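PDB 3BM7: ABM domain-containing protein from Caulobacter crescentus, which is of unknown function but has the ferredoxin-like fold of antibiotic biosynthesis monooxygenases and may be an oxidoreductase of that family. Local coordinates for residues G22-L27 against K71-Y76. Sequence-based numbering, arbitrary orientation.
Sequences GVVATL and KVLELY
Val-23 and Glu-74 form a hydrogen-bonded antiparallel pair, as do Ala-25 and Val-72. Val-23 N gives to Glu-74 O at 2.9 Å, and Glu-74 N returns a bond to Val-23 O. The second pair is straighter. Ala-25 N reaches Val-72 O with an N-H...O angle of 168°, and Val-72 N meets Ala-25 O at 2.8 Å. Ala-25 O also takes a CA-H...O contact from Lys-71 CA at 3.3 Å.

On the face turned toward the helices, Val-23 CB lies against Glu-74 CB. Glu-74 CG sits beside its own backbone N (chi1 -40°), roughly anti to the carbonyl carbon, and the extended chain runs on past Val-23. There Glu-74 OE2 approaches Ala-25 CB at 3.7 Å. Tyr-76 OH donates to Glu-74 OE1 at 2.7 Å, arriving from above the carboxylate plane. Val-23 CG2 touches the edge of the Tyr-76 ring at CE2, 3.9 Å away. Leu-27 CD1 reaches Val-72 CG2, and Phe-37 and Phe-41 of helix 34-51 pack on these two residues.

On the other face, Thr-26 and Lys-71 lie side by side, with Thr-26 OG1 3.6 Å from Lys-71 CE. Lys-71 NZ forms a salt bridge with Glu-109 of the second subunit. Val-24 and Leu-73 pack on Leu-73 and Val-24 of that subunit.

The two strands are the central pair of the ferredoxin-like sheet, joined by backbone bonds. One face turns toward the helices, and Tyr-76 OH gives the Glu-74 carboxylate a hydrogen-bond partner there. The other face forms part of the dimer interface, largely apolar but with an ion pair.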
loop_
_atom_site.group_PDB
_atom_site.type_symbol
_atom_site.label_atom_id
_atom_site.label_comp_id
_atom_site.label_asym_id
_atom_site.label_seq_id
_atom_site.Cartn_x
_atom_site.Cartn_y
_atom_site.Cartn_z
ATOM N N GLY A 22 -0.870 7.311 4.463
ATOM C CA GLY A 22 -0.360 6.171 3.702
ATOM C C GLY A 22 0.873 6.532 2.907
ATOM O O GLY A 22 1.121 7.685 2.560
ATOM N N VAL A 23 1.692 5.512 2.601
ATOM C CA VAL A 23 2.882 5.691 1.805
ATOM C C VAL A 23 3.028 4.509 0.867
ATOM O O VAL A 23 2.834 3.367 1.289
ATOM C CB VAL A 23 4.189 5.762 2.648
ATOM C CG1 VAL A 23 5.373 6.199 1.776
ATOM C CG2 VAL A 23 4.022 6.666 3.838
ATOM N N VAL A 24 3.318 4.784 -0.393
ATOM C CA VAL A 24 3.894 3.768 -1.273
ATOM C C VAL A 24 5.311 4.212 -1.583
ATOM O O VAL A 24 5.517 5.270 -2.197
ATOM C CB VAL A 24 3.084 3.569 -2.558
ATOM C CG1 VAL A 24 3.729 2.472 -3.420
ATOM C CG2 VAL A 24 1.626 3.187 -2.201
ATOM N N ALA A 25 6.309 3.455 -1.123
ATOM C CA ALA A 25 7.717 3.794 -1.378
ATOM C C ALA A 25 8.257 2.820 -2.395
ATOM O O ALA A 25 8.376 1.604 -2.064
ATOM C CB ALA A 25 8.491 3.617 -0.014
ATOM N N THR A 26 8.538 3.323 -3.593
ATOM C CA THR A 26 9.074 2.510 -4.672
ATOM C C THR A 26 10.600 2.575 -4.590
ATOM O O THR A 26 11.182 3.647 -4.776
ATOM C CB THR A 26 8.571 2.990 -6.023
ATOM O OG1 THR A 26 7.146 2.926 -6.046
ATOM C CG2 THR A 26 9.157 2.114 -7.161
ATOM N N LEU A 27 11.237 1.434 -4.378
ATOM C CA LEU A 27 12.688 1.338 -4.226
ATOM C C LEU A 27 13.244 0.553 -5.393
ATOM O O LEU A 27 12.695 -0.475 -5.809
ATOM C CB LEU A 27 13.017 0.657 -2.923
ATOM C CG LEU A 27 12.353 1.189 -1.623
ATOM C CD1 LEU A 27 12.759 0.445 -0.367
ATOM C CD2 LEU A 27 12.632 2.701 -1.477
ATOM N N LYS A 71 8.089 -2.271 -3.617
ATOM C CA LYS A 71 7.183 -1.236 -3.130
ATOM C C LYS A 71 6.896 -1.526 -1.669
ATOM O O LYS A 71 6.402 -2.626 -1.237
ATOM C CB LYS A 71 5.901 -1.141 -3.949
ATOM C CG LYS A 71 6.211 -0.783 -5.349
ATOM C CD LYS A 71 5.022 -0.326 -6.191
ATOM C CE LYS A 71 5.509 0.052 -7.573
ATOM N NZ LYS A 71 4.406 0.620 -8.399
ATOM N N VAL A 72 7.169 -0.544 -0.800
ATOM C CA VAL A 72 6.825 -0.681 0.588
ATOM C C VAL A 72 5.450 -0.056 0.786
ATOM O O VAL A 72 5.251 1.090 0.434
ATOM C CB VAL A 72 7.821 0.013 1.570
ATOM C CG1 VAL A 72 7.600 -0.484 3.005
ATOM C CG2 VAL A 72 9.287 -0.194 1.126
ATOM N N LEU A 73 4.544 -0.789 1.381
ATOM C CA LEU A 73 3.217 -0.263 1.743
ATOM C C LEU A 73 3.318 0.113 3.208
ATOM O O LEU A 73 3.537 -0.751 4.081
ATOM C CB LEU A 73 2.146 -1.299 1.489
ATOM C CG LEU A 73 2.187 -1.890 0.067
ATOM C CD1 LEU A 73 1.033 -2.893 -0.119
ATOM C CD2 LEU A 73 2.161 -0.881 -1.052
ATOM N N GLU A 74 3.057 1.391 3.511
ATOM C CA GLU A 74 3.187 1.898 4.885
ATOM C C GLU A 74 1.937 2.669 5.273
ATOM O O GLU A 74 1.323 3.322 4.410
ATOM C CB GLU A 74 4.430 2.783 5.075
ATOM C CG GLU A 74 5.675 2.303 4.349
ATOM C CD GLU A 74 6.871 3.261 4.403
ATOM O OE1 GLU A 74 6.895 4.175 5.261
ATOM O OE2 GLU A 74 7.838 3.015 3.623
ATOM N N LEU A 75 1.581 2.613 6.546
ATOM C CA LEU A 75 0.446 3.376 7.057
ATOM C C LEU A 75 0.793 3.826 8.446
ATOM O O LEU A 75 1.220 3.013 9.260
ATOM C CB LEU A 75 -0.837 2.552 7.070
ATOM C CG LEU A 75 -2.152 3.251 7.425
ATOM C CD1 LEU A 75 -2.574 4.312 6.426
ATOM C CD2 LEU A 75 -3.267 2.200 7.668
ATOM N N TYR A 76 0.621 5.118 8.710
ATOM C CA TYR A 76 0.918 5.707 10.019
ATOM C C TYR A 76 -0.331 6.333 10.604
ATOM O O TYR A 76 -1.165 6.854 9.874
ATOM C CB TYR A 76 2.022 6.784 9.885
ATOM C CG TYR A 76 3.280 6.197 9.362
ATOM C CD1 TYR A 76 4.203 5.609 10.218
ATOM C CD2 TYR A 76 3.493 6.093 7.989
ATOM C CE1 TYR A 76 5.313 4.935 9.721
ATOM C CE2 TYR A 76 4.606 5.412 7.485
ATOM C CZ TYR A 76 5.504 4.848 8.369
ATOM O OH TYR A 76 6.612 4.178 7.904
#